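Local coordinates for protein aminoglycoside phosphotransferase (Alicyclobacillus acidocaldarius subsp. acidocaldarius, PDB 4PDY) that probably transfers phosphate groups and belongs to the aminoglycoside phosphotransferase family, with its protein-kinase-like fold, at residues D205-E213 and P288-E296; L299-I308 and A324-R335. All coordinates share one frame; numbering follows the deposited sequence. Where two conformers were deposited one is given.

Interaction 1: D205-E213 and P288-E296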
loop_
_atom_site.group_PDB
_atom_site.type_symbol
_atom_site.label_atom_id
_atom_site.label_comp_id
_atom_site.label_asym_id
_atom_site.label_seq_id
_atom_site.Cartn_x
_atom_site.Cartn_y
_atom_site.Cartn_z
ATOM N N ASP A 205 -23.617 -4.659 2.026
ATOM C CA ASP A 205 -24.031 -5.695 2.950
ATOM C C ASP A 205 -23.804 -5.261 4.390
ATOM O O ASP A 205 -22.756 -4.709 4.750
ATOM C CB ASP A 205 -23.305 -7.027 2.676
ATOM C CG ASP A 205 -23.816 -7.746 1.420
ATOM O OD1 ASP A 205 -24.979 -7.500 1.003
ATOM O OD2 ASP A 205 -23.057 -8.575 0.847
ATOM N N ARG A 206 -24.784 -5.541 5.233
ATOM C CA ARG A 206 -24.757 -5.044 6.600
ATOM C C ARG A 206 -23.570 -5.578 7.418
ATOM O O ARG A 206 -23.005 -4.874 8.261
ATOM C CB ARG A 206 -26.122 -5.334 7.257
ATOM C CG ARG A 206 -26.467 -6.816 7.352
ATOM C CD ARG A 206 -27.967 -7.086 7.225
ATOM N NE ARG A 206 -28.386 -8.268 7.974
ATOM C CZ ARG A 206 -28.427 -8.369 9.304
ATOM N NH1 ARG A 206 -28.064 -7.354 10.085
ATOM N NH2 ARG A 206 -28.837 -9.504 9.863
ATOM N N ASP A 207 -23.147 -6.799 7.132
ATOM C CA ASP A 207 -22.005 -7.378 7.849
ATOM C C ASP A 207 -20.665 -6.682 7.527
ATOM O O ASP A 207 -19.857 -6.466 8.418
ATOM C CB ASP A 207 -21.917 -8.893 7.640
ATOM C CG ASP A 207 -21.582 -9.288 6.217
ATOM O OD1 ASP A 207 -22.314 -8.893 5.277
ATOM O OD2 ASP A 207 -20.582 -10.028 6.035
ATOM N N VAL A 208 -20.466 -6.321 6.264
ATOM C CA VAL A 208 -19.282 -5.567 5.836
ATOM C C VAL A 208 -19.250 -4.189 6.494
ATOM O O VAL A 208 -18.238 -3.772 7.068
ATOM C CB VAL A 208 -19.236 -5.469 4.301
ATOM C CG1 VAL A 208 -18.140 -4.523 3.843
ATOM C CG2 VAL A 208 -19.037 -6.864 3.706
ATOM N N ILE A 209 -20.371 -3.498 6.443
ATOM C CA ILE A 209 -20.479 -2.216 7.113
ATOM C C ILE A 209 -20.232 -2.329 8.626
ATOM O O ILE A 209 -19.560 -1.486 9.224
ATOM C CB ILE A 209 -21.864 -1.604 6.823
ATOM C CG1 ILE A 209 -21.952 -1.240 5.337
ATOM C CG2 ILE A 209 -22.126 -0.391 7.719
ATOM C CD1 ILE A 209 -23.362 -1.055 4.797
ATOM N N ALA A 210 -20.809 -3.348 9.254
ATOM C CA ALA A 210 -20.599 -3.562 10.679
ATOM C C ALA A 210 -19.120 -3.771 11.011
ATOM O O ALA A 210 -18.627 -3.248 12.011
ATOM C CB ALA A 210 -21.432 -4.751 11.156
ATOM N N TYR A 211 -18.429 -4.518 10.161
ATOM C CA TYR A 211 -16.984 -4.690 10.321
ATOM C C TYR A 211 -16.216 -3.356 10.247
ATOM O O TYR A 211 -15.385 -3.049 11.118
ATOM C CB TYR A 211 -16.455 -5.682 9.291
ATOM C CG TYR A 211 -14.956 -5.604 9.177
ATOM C CD1 TYR A 211 -14.134 -6.237 10.104
ATOM C CD2 TYR A 211 -14.361 -4.858 8.168
ATOM C CE1 TYR A 211 -12.741 -6.117 10.016
ATOM C CE2 TYR A 211 -12.988 -4.739 8.090
ATOM C CZ TYR A 211 -12.203 -5.355 9.023
ATOM O OH TYR A 211 -10.839 -5.254 8.905
ATOM N N LEU A 212 -16.523 -2.561 9.230
ATOM C CA LEU A 212 -15.805 -1.317 9.001
ATOM C C LEU A 212 -16.044 -0.368 10.165
ATOM O O LEU A 212 -15.131 0.265 10.661
ATOM C CB LEU A 212 -16.198 -0.693 7.663
ATOM C CG LEU A 212 -15.833 -1.528 6.417
ATOM C CD1 LEU A 212 -16.501 -0.978 5.173
ATOM C CD2 LEU A 212 -14.323 -1.559 6.203
ATOM N N GLU A 213 -17.290 -0.299 10.621
ATOM C CA GLU A 213 -17.612 0.582 11.738
ATOM C C GLU A 213 -16.976 0.136 13.045
ATOM O O GLU A 213 -16.510 0.978 13.836
ATOM C CB GLU A 213 -19.119 0.694 11.897
ATOM C CG GLU A 213 -19.806 1.365 10.723
ATOM C CD GLU A 213 -21.330 1.332 10.827
ATOM O OE1 GLU A 213 -21.890 0.478 11.562
ATOM O OE2 GLU A 213 -21.970 2.165 10.154
ATOM N N PRO A 288 -12.526 -12.504 11.197
ATOM C CA PRO A 288 -13.931 -12.940 11.179
ATOM C C PRO A 288 -14.483 -12.953 9.768
ATOM O O PRO A 288 -13.921 -12.344 8.846
ATOM C CB PRO A 288 -14.645 -11.881 12.013
ATOM C CG PRO A 288 -13.789 -10.668 11.897
ATOM C CD PRO A 288 -12.375 -11.136 11.721
ATOM N N LYS A 289 -15.606 -13.626 9.595
ATOM C CA LYS A 289 -16.232 -13.715 8.289
ATOM C C LYS A 289 -16.436 -12.328 7.651
ATOM O O LYS A 289 -16.210 -12.171 6.446
ATOM C CB LYS A 289 -17.574 -14.431 8.407
ATOM C CG LYS A 289 -18.259 -14.732 7.087
ATOM C CD LYS A 289 -19.482 -15.635 7.298
ATOM C CE LYS A 289 -20.143 -15.919 5.968
ATOM N NZ LYS A 289 -21.368 -16.738 6.131
ATOM N N SER A 290 -16.892 -11.353 8.451
ATOM C CA SER A 290 -17.183 -10.037 7.916
ATOM C C SER A 290 -15.916 -9.339 7.397
ATOM O O SER A 290 -16.004 -8.531 6.495
ATOM C CB SER A 290 -17.893 -9.143 8.944
ATOM O OG SER A 290 -17.165 -8.986 10.156
ATOM N N GLU A 291 -14.764 -9.628 8.008
ATOM C CA GLU A 291 -13.488 -9.056 7.530
ATOM C C GLU A 291 -13.115 -9.671 6.199
ATOM O O GLU A 291 -12.660 -8.969 5.287
ATOM C CB GLU A 291 -12.373 -9.228 8.558
ATOM C CG GLU A 291 -11.032 -8.612 8.147
ATOM C CD GLU A 291 -10.106 -8.505 9.326
ATOM O OE1 GLU A 291 -9.873 -9.539 9.958
ATOM O OE2 GLU A 291 -9.585 -7.405 9.597
ATOM N N TYR A 292 -13.271 -10.984 6.077
ATOM C CA TYR A 292 -13.071 -11.626 4.776
ATOM C C TYR A 292 -13.955 -10.971 3.731
ATOM O O TYR A 292 -13.566 -10.753 2.603
ATOM C CB TYR A 292 -13.379 -13.111 4.819
ATOM C CG TYR A 292 -12.290 -14.020 5.299
ATOM C CD1 TYR A 292 -11.169 -14.245 4.501
ATOM C CD2 TYR A 292 -12.369 -14.672 6.518
ATOM C CE1 TYR A 292 -10.164 -15.104 4.898
ATOM C CE2 TYR A 292 -11.365 -15.534 6.930
ATOM C CZ TYR A 292 -10.250 -15.732 6.115
ATOM O OH TYR A 292 -9.212 -16.574 6.473
ATOM N N ARG A 293 -15.217 -10.723 4.100
ATOM C CA ARG A 293 -16.159 -10.174 3.115
ATOM C C ARG A 293 -15.791 -8.753 2.693
ATOM O O ARG A 293 -15.961 -8.394 1.534
ATOM C CB ARG A 293 -17.595 -10.255 3.631
ATOM C CG ARG A 293 -17.964 -11.676 4.001
ATOM C CD ARG A 293 -19.159 -12.214 3.278
ATOM N NE ARG A 293 -20.327 -11.364 3.426
ATOM C CZ ARG A 293 -21.283 -11.251 2.512
ATOM N NH1 ARG A 293 -22.297 -10.435 2.736
ATOM N NH2 ARG A 293 -21.233 -11.951 1.378
ATOM N N ALA A 294 -15.304 -7.947 3.636
ATOM C CA ALA A 294 -14.797 -6.617 3.293
ATOM C C ALA A 294 -13.612 -6.701 2.316
ATOM O O ALA A 294 -13.531 -5.943 1.360
ATOM C CB ALA A 294 -14.394 -5.859 4.540
ATOM N N VAL A 295 -12.692 -7.633 2.574
ATOM C CA VAL A 295 -11.567 -7.863 1.674
ATOM C C VAL A 295 -12.088 -8.311 0.300
ATOM O O VAL A 295 -11.629 -7.823 -0.721
ATOM C CB VAL A 295 -10.592 -8.902 2.270
ATOM C CG1 VAL A 295 -9.590 -9.348 1.223
ATOM C CG2 VAL A 295 -9.871 -8.339 3.482
ATOM N N GLU A 296 -13.080 -9.218 0.272
ATOM C CA GLU A 296 -13.637 -9.625 -1.000
ATOM C C GLU A 296 -14.263 -8.454 -1.772
ATOM O O GLU A 296 -14.150 -8.384 -2.999
ATOM C CB GLU A 296 -14.722 -10.674 -0.796
ATOM C CG GLU A 296 -14.214 -12.025 -0.326
ATOM C CD GLU A 296 -15.350 -13.018 -0.192
ATOM O OE1 GLU A 296 -16.165 -12.898 0.755
ATOM O OE2 GLU A 296 -15.428 -13.904 -1.060
#
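S290 opens the contact by setting its CB 3.4 Å from D207 O, while its OG lies beside Y211 CB. E291 CA sits over the centre of the Y211 ring, 3.9 Å from the centroid, a CH-pi contact. The extended glutamate chain crosses the ring at a slant, CB and CG passing CE1, and Y211 OH donates to E291 OE2 (2.6 Å), met on the anti side and 22° out of the carboxylate plane; R252 salt-bridges the same carboxylate and A253 N bonds the hydroxyl. A leucine in place of Y211 would probably leave E291 OE2 without this hydroxyl, A253 N without its acceptor and E291 CA without an aromatic face. Next, R293 grips D207 side-on, NE to OD2 at 2.9 Å and NH1 to OD1 at 3.0 Å, both nearly straight; the D207 torsion (chi1 67°) turns both oxygens toward them. NH1 also makes a weak, bent bond to D205 OD2 at 2.8 Å. A294 fills the crossing, its CB 3.8 Å from Y211 CD2. Where these helices cross at 101°, two carboxylates probably balance the charge of R293 and fix its rotation, while R252 and the Y211 hydroxyl probably stabilise E291.

Interaction 2: L299-I308 and A324-R335. With SCN (thiocyanate ion), chain C.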
loop_
_atom_site.group_PDB
_atom_site.type_symbol
_atom_site.label_atom_id
_atom_site.label_comp_id
_atom_site.label_asym_id
_atom_site.label_seq_id
_atom_site.Cartn_x
_atom_site.Cartn_y
_atom_site.Cartn_z
ATOM N N LEU A 299 -11.298 -6.622 -3.357
ATOM C CA LEU A 299 -10.688 -7.397 -4.436
ATOM C C LEU A 299 -11.561 -7.648 -5.649
ATOM O O LEU A 299 -11.068 -7.712 -6.774
ATOM C CB LEU A 299 -10.246 -8.752 -3.958
ATOM C CG LEU A 299 -9.119 -8.802 -2.979
ATOM C CD1 LEU A 299 -8.816 -10.248 -2.639
ATOM C CD2 LEU A 299 -7.903 -8.119 -3.588
ATOM N N ARG A 300 -12.872 -7.771 -5.429
ATOM C CA ARG A 300 -13.767 -8.047 -6.530
ATOM C C ARG A 300 -13.849 -6.868 -7.493
ATOM O O ARG A 300 -14.083 -7.053 -8.687
ATOM C CB ARG A 300 -15.168 -8.366 -5.975
ATOM C CG ARG A 300 -16.296 -8.530 -6.991
ATOM C CD ARG A 300 -16.073 -9.616 -8.015
ATOM N NE ARG A 300 -16.181 -10.942 -7.438
ATOM C CZ ARG A 300 -16.040 -12.076 -8.124
ATOM N NH1 ARG A 300 -16.197 -13.232 -7.494
ATOM N NH2 ARG A 300 -15.772 -12.057 -9.433
ATOM N N PHE A 301 -13.688 -5.654 -6.981
ATOM C CA PHE A 301 -13.793 -4.479 -7.854
ATOM C C PHE A 301 -12.683 -4.524 -8.912
ATOM O O PHE A 301 -11.536 -4.826 -8.552
ATOM C CB PHE A 301 -13.634 -3.178 -7.090
ATOM C CG PHE A 301 -14.059 -1.999 -7.887
ATOM C CD1 PHE A 301 -15.394 -1.577 -7.886
ATOM C CD2 PHE A 301 -13.140 -1.341 -8.693
ATOM C CE1 PHE A 301 -15.783 -0.506 -8.655
ATOM C CE2 PHE A 301 -13.530 -0.270 -9.471
ATOM C CZ PHE A 301 -14.852 0.153 -9.455
ATOM N N PRO A 302 -12.991 -4.218 -10.179
ATOM C CA PRO A 302 -11.972 -4.207 -11.244
ATOM C C PRO A 302 -11.102 -2.935 -11.208
ATOM O O PRO A 302 -11.184 -2.057 -12.066
ATOM C CB PRO A 302 -12.806 -4.327 -12.522
ATOM C CG PRO A 302 -14.072 -3.602 -12.190
ATOM C CD PRO A 302 -14.331 -3.882 -10.721
ATOM N N TYR A 303 -10.304 -2.859 -10.162
ATOM C CA TYR A 303 -9.501 -1.692 -9.871
ATOM C C TYR A 303 -8.479 -1.384 -10.962
ATOM O O TYR A 303 -8.324 -0.247 -11.356
ATOM C CB TYR A 303 -8.748 -1.923 -8.553
ATOM C CG TYR A 303 -7.749 -0.853 -8.221
ATOM C CD1 TYR A 303 -8.142 0.388 -7.719
ATOM C CD2 TYR A 303 -6.392 -1.090 -8.415
ATOM C CE1 TYR A 303 -7.206 1.366 -7.427
ATOM C CE2 TYR A 303 -5.453 -0.126 -8.112
ATOM C CZ TYR A 303 -5.848 1.090 -7.613
ATOM O OH TYR A 303 -4.856 2.014 -7.353
ATOM N N LEU A 304 -7.796 -2.413 -11.445
ATOM C CA LEU A 304 -6.742 -2.147 -12.420
ATOM C C LEU A 304 -7.307 -1.612 -13.746
ATOM O O LEU A 304 -6.821 -0.606 -14.263
ATOM C CB LEU A 304 -5.798 -3.358 -12.577
ATOM C CG LEU A 304 -4.649 -3.378 -13.578
ATOM C CD1 LEU A 304 -3.491 -4.215 -13.043
ATOM C CD2 LEU A 304 -5.155 -3.983 -14.873
ATOM N N PRO A 305 -8.326 -2.279 -14.317
ATOM C CA PRO A 305 -8.930 -1.681 -15.507
ATOM C C PRO A 305 -9.410 -0.241 -15.292
ATOM O O PRO A 305 -9.240 0.600 -16.175
ATOM C CB PRO A 305 -10.097 -2.622 -15.819
ATOM C CG PRO A 305 -9.626 -3.936 -15.309
ATOM C CD PRO A 305 -8.865 -3.620 -14.059
ATOM N N TRP A 306 -10.025 0.035 -14.132
ATOM C CA TRP A 306 -10.442 1.394 -13.823
ATOM C C TRP A 306 -9.233 2.328 -13.865
ATOM O O TRP A 306 -9.257 3.358 -14.498
ATOM C CB TRP A 306 -11.187 1.500 -12.462
ATOM C CG TRP A 306 -11.244 2.911 -12.099
ATOM C CD1 TRP A 306 -12.028 3.888 -12.676
ATOM C CD2 TRP A 306 -10.324 3.595 -11.246
ATOM N NE1 TRP A 306 -11.678 5.114 -12.185
ATOM C CE2 TRP A 306 -10.613 4.968 -11.331
ATOM C CE3 TRP A 306 -9.274 3.173 -10.423
ATOM C CZ2 TRP A 306 -9.931 5.909 -10.592
ATOM C CZ3 TRP A 306 -8.596 4.116 -9.705
ATOM C CH2 TRP A 306 -8.929 5.462 -9.789
ATOM N N ARG A 307 -8.194 1.941 -13.144
ATOM C CA ARG A 307 -7.035 2.845 -12.975
ATOM C C ARG A 307 -6.327 3.150 -14.311
ATOM O O ARG A 307 -5.996 4.298 -14.612
ATOM C CB ARG A 307 -6.055 2.272 -11.949
ATOM C CG ARG A 307 -4.904 3.223 -11.626
ATOM C CD ARG A 307 -3.792 2.638 -10.753
ATOM N NE ARG A 307 -3.494 1.230 -11.014
ATOM C CZ ARG A 307 -2.480 0.755 -11.744
ATOM N NH1 ARG A 307 -1.613 1.565 -12.343
ATOM N NH2 ARG A 307 -2.341 -0.558 -11.887
ATOM N N ILE A 308 -6.119 2.101 -15.092
ATOM C CA ILE A 308 -5.460 2.203 -16.381
ATOM C C ILE A 308 -6.318 3.017 -17.370
ATOM O O ILE A 308 -5.839 3.922 -18.045
ATOM C CB ILE A 308 -5.193 0.796 -16.970
ATOM C CG1 ILE A 308 -4.319 -0.038 -16.037
ATOM C CG2 ILE A 308 -4.607 0.885 -18.368
ATOM C CD1 ILE A 308 -4.525 -1.504 -16.304
ATOM N N ALA A 324 -0.688 -3.200 -19.748
ATOM C CA ALA A 324 -1.361 -3.544 -18.489
ATOM C C ALA A 324 -2.749 -4.162 -18.691
ATOM O O ALA A 324 -3.086 -5.144 -18.043
ATOM C CB ALA A 324 -1.460 -2.323 -17.601
ATOM N N LEU A 325 -3.524 -3.604 -19.622
ATOM C CA LEU A 325 -4.863 -4.133 -19.869
ATOM C C LEU A 325 -4.792 -5.520 -20.531
ATOM O O LEU A 325 -5.596 -6.412 -20.229
ATOM C CB LEU A 325 -5.674 -3.165 -20.713
ATOM C CG LEU A 325 -7.164 -3.500 -20.767
ATOM C CD1 LEU A 325 -7.807 -3.304 -19.411
ATOM C CD2 LEU A 325 -7.839 -2.623 -21.795
ATOM N N GLN A 326 -3.784 -5.722 -21.392
ATOM C CA GLN A 326 -3.566 -7.029 -22.005
ATOM C C GLN A 326 -3.260 -8.085 -20.940
ATOM O O GLN A 326 -3.810 -9.197 -20.971
ATOM C CB GLN A 326 -2.431 -7.006 -23.033
ATOM C CG GLN A 326 -2.803 -6.314 -24.334
ATOM C CD GLN A 326 -1.623 -6.024 -25.237
ATOM O OE1 GLN A 326 -0.484 -5.902 -24.780
ATOM N NE2 GLN A 326 -1.881 -5.940 -26.514
ATOM N N GLN A 327 -2.389 -7.742 -19.995
ATOM C CA GLN A 327 -2.076 -8.669 -18.922
ATOM C C GLN A 327 -3.296 -8.963 -18.055
ATOM O O GLN A 327 -3.482 -10.100 -17.632
ATOM C CB GLN A 327 -0.929 -8.164 -18.042
ATOM C CG GLN A 327 -0.701 -9.035 -16.803
ATOM C CD GLN A 327 0.686 -8.925 -16.209
ATOM O OE1 GLN A 327 1.689 -8.905 -16.931
ATOM N NE2 GLN A 327 0.759 -8.888 -14.874
ATOM N N TYR A 328 -4.127 -7.952 -17.799
ATOM C CA TYR A 328 -5.344 -8.188 -17.026
ATOM C C TYR A 328 -6.249 -9.180 -17.771
ATOM O O TYR A 328 -6.806 -10.100 -17.179
ATOM C CB TYR A 328 -6.088 -6.879 -16.798
ATOM C CG TYR A 328 -7.296 -7.025 -15.877
ATOM C CD1 TYR A 328 -7.152 -6.921 -14.501
ATOM C CD2 TYR A 328 -8.549 -7.295 -16.382
ATOM C CE1 TYR A 328 -8.231 -7.067 -13.655
ATOM C CE2 TYR A 328 -9.632 -7.419 -15.539
ATOM C CZ TYR A 328 -9.461 -7.306 -14.179
ATOM O OH TYR A 328 -10.527 -7.430 -13.316
ATOM N N ALA A 329 -6.387 -9.001 -19.076
ATOM C CA ALA A 329 -7.212 -9.886 -19.885
ATOM C C ALA A 329 -6.684 -11.323 -19.855
ATOM O O ALA A 329 -7.447 -12.276 -19.727
ATOM C CB ALA A 329 -7.290 -9.381 -21.309
ATOM N N VAL A 330 -5.367 -11.466 -19.979
ATOM C CA VAL A 330 -4.721 -12.790 -19.914
ATOM C C VAL A 330 -5.051 -13.514 -18.612
ATOM O O VAL A 330 -5.333 -14.715 -18.607
ATOM C CB VAL A 330 -3.188 -12.684 -20.092
ATOM C CG1 VAL A 330 -2.488 -13.970 -19.689
ATOM C CG2 VAL A 330 -2.868 -12.329 -21.534
ATOM N N GLN A 331 -5.026 -12.772 -17.519
ATOM C CA GLN A 331 -5.256 -13.332 -16.186
ATOM C C GLN A 331 -6.705 -13.362 -15.723
ATOM O O GLN A 331 -6.990 -13.845 -14.621
ATOM C CB GLN A 331 -4.439 -12.541 -15.177
ATOM C CG GLN A 331 -2.964 -12.594 -15.504
ATOM C CD GLN A 331 -2.092 -12.094 -14.394
ATOM O OE1 GLN A 331 -2.521 -11.368 -13.478
ATOM N NE2 GLN A 331 -0.845 -12.493 -14.454
ATOM N N ALA A 332 -7.609 -12.855 -16.548
ATOM C CA ALA A 332 -8.971 -12.611 -16.082
ATOM C C ALA A 332 -9.661 -13.885 -15.593
ATOM O O ALA A 332 -10.339 -13.861 -14.562
ATOM C CB ALA A 332 -9.792 -11.926 -17.159
ATOM N N GLU A 333 -9.507 -14.994 -16.312
ATOM C CA GLU A 333 -10.169 -16.224 -15.880
ATOM C C GLU A 333 -9.560 -16.784 -14.606
ATOM O O GLU A 333 -10.278 -17.264 -13.737
ATOM C CB GLU A 333 -10.187 -17.299 -16.967
ATOM C CG GLU A 333 -10.783 -18.605 -16.458
ATOM C CD GLU A 333 -12.125 -18.375 -15.769
ATOM O OE1 GLU A 333 -12.911 -17.600 -16.320
ATOM O OE2 GLU A 333 -12.399 -18.914 -14.671
ATOM N N LYS A 334 -8.235 -16.714 -14.484
ATOM C CA LYS A 334 -7.580 -17.130 -13.239
ATOM C C LYS A 334 -8.024 -16.283 -12.046
ATOM O O LYS A 334 -8.232 -16.800 -10.948
ATOM C CB LYS A 334 -6.048 -17.091 -13.369
ATOM C CG LYS A 334 -5.468 -18.279 -14.096
ATOM C CD LYS A 334 -5.581 -19.563 -13.288
ATOM C CE LYS A 334 -4.535 -19.635 -12.196
ATOM N NZ LYS A 334 -4.530 -20.982 -11.572
ATOM N N ARG A 335 -8.181 -14.985 -12.275
ATOM C CA ARG A 335 -8.681 -14.075 -11.241
ATOM C C ARG A 335 -10.114 -14.456 -10.820
ATOM O O ARG A 335 -10.424 -14.536 -9.626
ATOM C CB ARG A 335 -8.620 -12.629 -11.747
ATOM C CG ARG A 335 -9.257 -11.609 -10.818
ATOM C CD ARG A 335 -9.078 -10.192 -11.340
ATOM N NE ARG A 335 -9.751 -9.199 -10.518
ATOM C CZ ARG A 335 -11.070 -8.948 -10.564
ATOM N NH1 ARG A 335 -11.851 -9.601 -11.415
ATOM N NH2 ARG A 335 -11.589 -8.026 -9.765
HETATM S S SCN C . -8.199 -5.373 -10.384
HETATM C C SCN C . -7.863 -6.509 -9.592
HETATM N N SCN C . -7.604 -7.378 -8.984
#
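Helix 303-308 runs nearly antiparallel to helix 324-335, their axes 162° apart in direction and 10.0 Å at closest approach, with P305 and L325 the nearest CA pair at 6.4 Å. Between them Y328 provides the flat surface on which the contact is built. P305 lays its CG over the centre of that ring, 3.5 Å from the centroid and 11° off the normal, a proline CH-pi contact. L304 runs alongside the Y328 ring, head to tail, its methyl end lying against the ring, and P305 CB meets L325 CD1 more loosely. Nearer the start of the segment 324-335, the I308 side chain packs against A324.

At the far end R335 does polar work. With CG anti to the backbone N (chi1 174°) and the chain extended as far as NE, its guanidinium reaches the link between helices 289-300 and 303-315, which includes an inverse gamma turn centred on P302. There NH2 makes two weak hydrogen bonds, to R300 O at 2.9 Å and to L299 O at 3.1 Å, so one nitrogen serves two successive backbone carbonyls. Y328 OH lies 3.1 Å above the guanidinium plane of R335. A thiocyanate ion, probably from the crystallisation liquor, takes a weak bond from R335 NE (3.2 Å to its N), while its sulfur lies close to the backbone N atoms of Y303 and L304. That anion therefore sits between the arginine and the first turn of helix 303-315.

D195 of helix 189-203 draws the site together, salt-bridged to both R335 and R300. L192 of the same helix touches P302 and P305, whereas helix 252-266 meets L299, Y303 and L304 through R261 and E265, and helix 154-173 lies against F301 and W306: a buried junction within the helical part of the fold.

Interaction 1 and interaction 2 work as successive clasps within the helical part of the chain. After the N-terminal strands and the earlier helices the chain reaches helix 206-218, then passes through short strands and helices 252-266 and 271-284 before helix 289-300 returns to close interaction 1, a loop of 74 intervening residues. Interaction 2 opens on the last residues of that helix; its shorter loop of 15 residues is mostly helical and closes on helix 319-347. The two loops neither nest nor cross but follow in series. Helix 289-300 is shared: interaction 1 ties it to helix 206-218, and interaction 2 ties its last residues and helix 303-315 to helix 319-347.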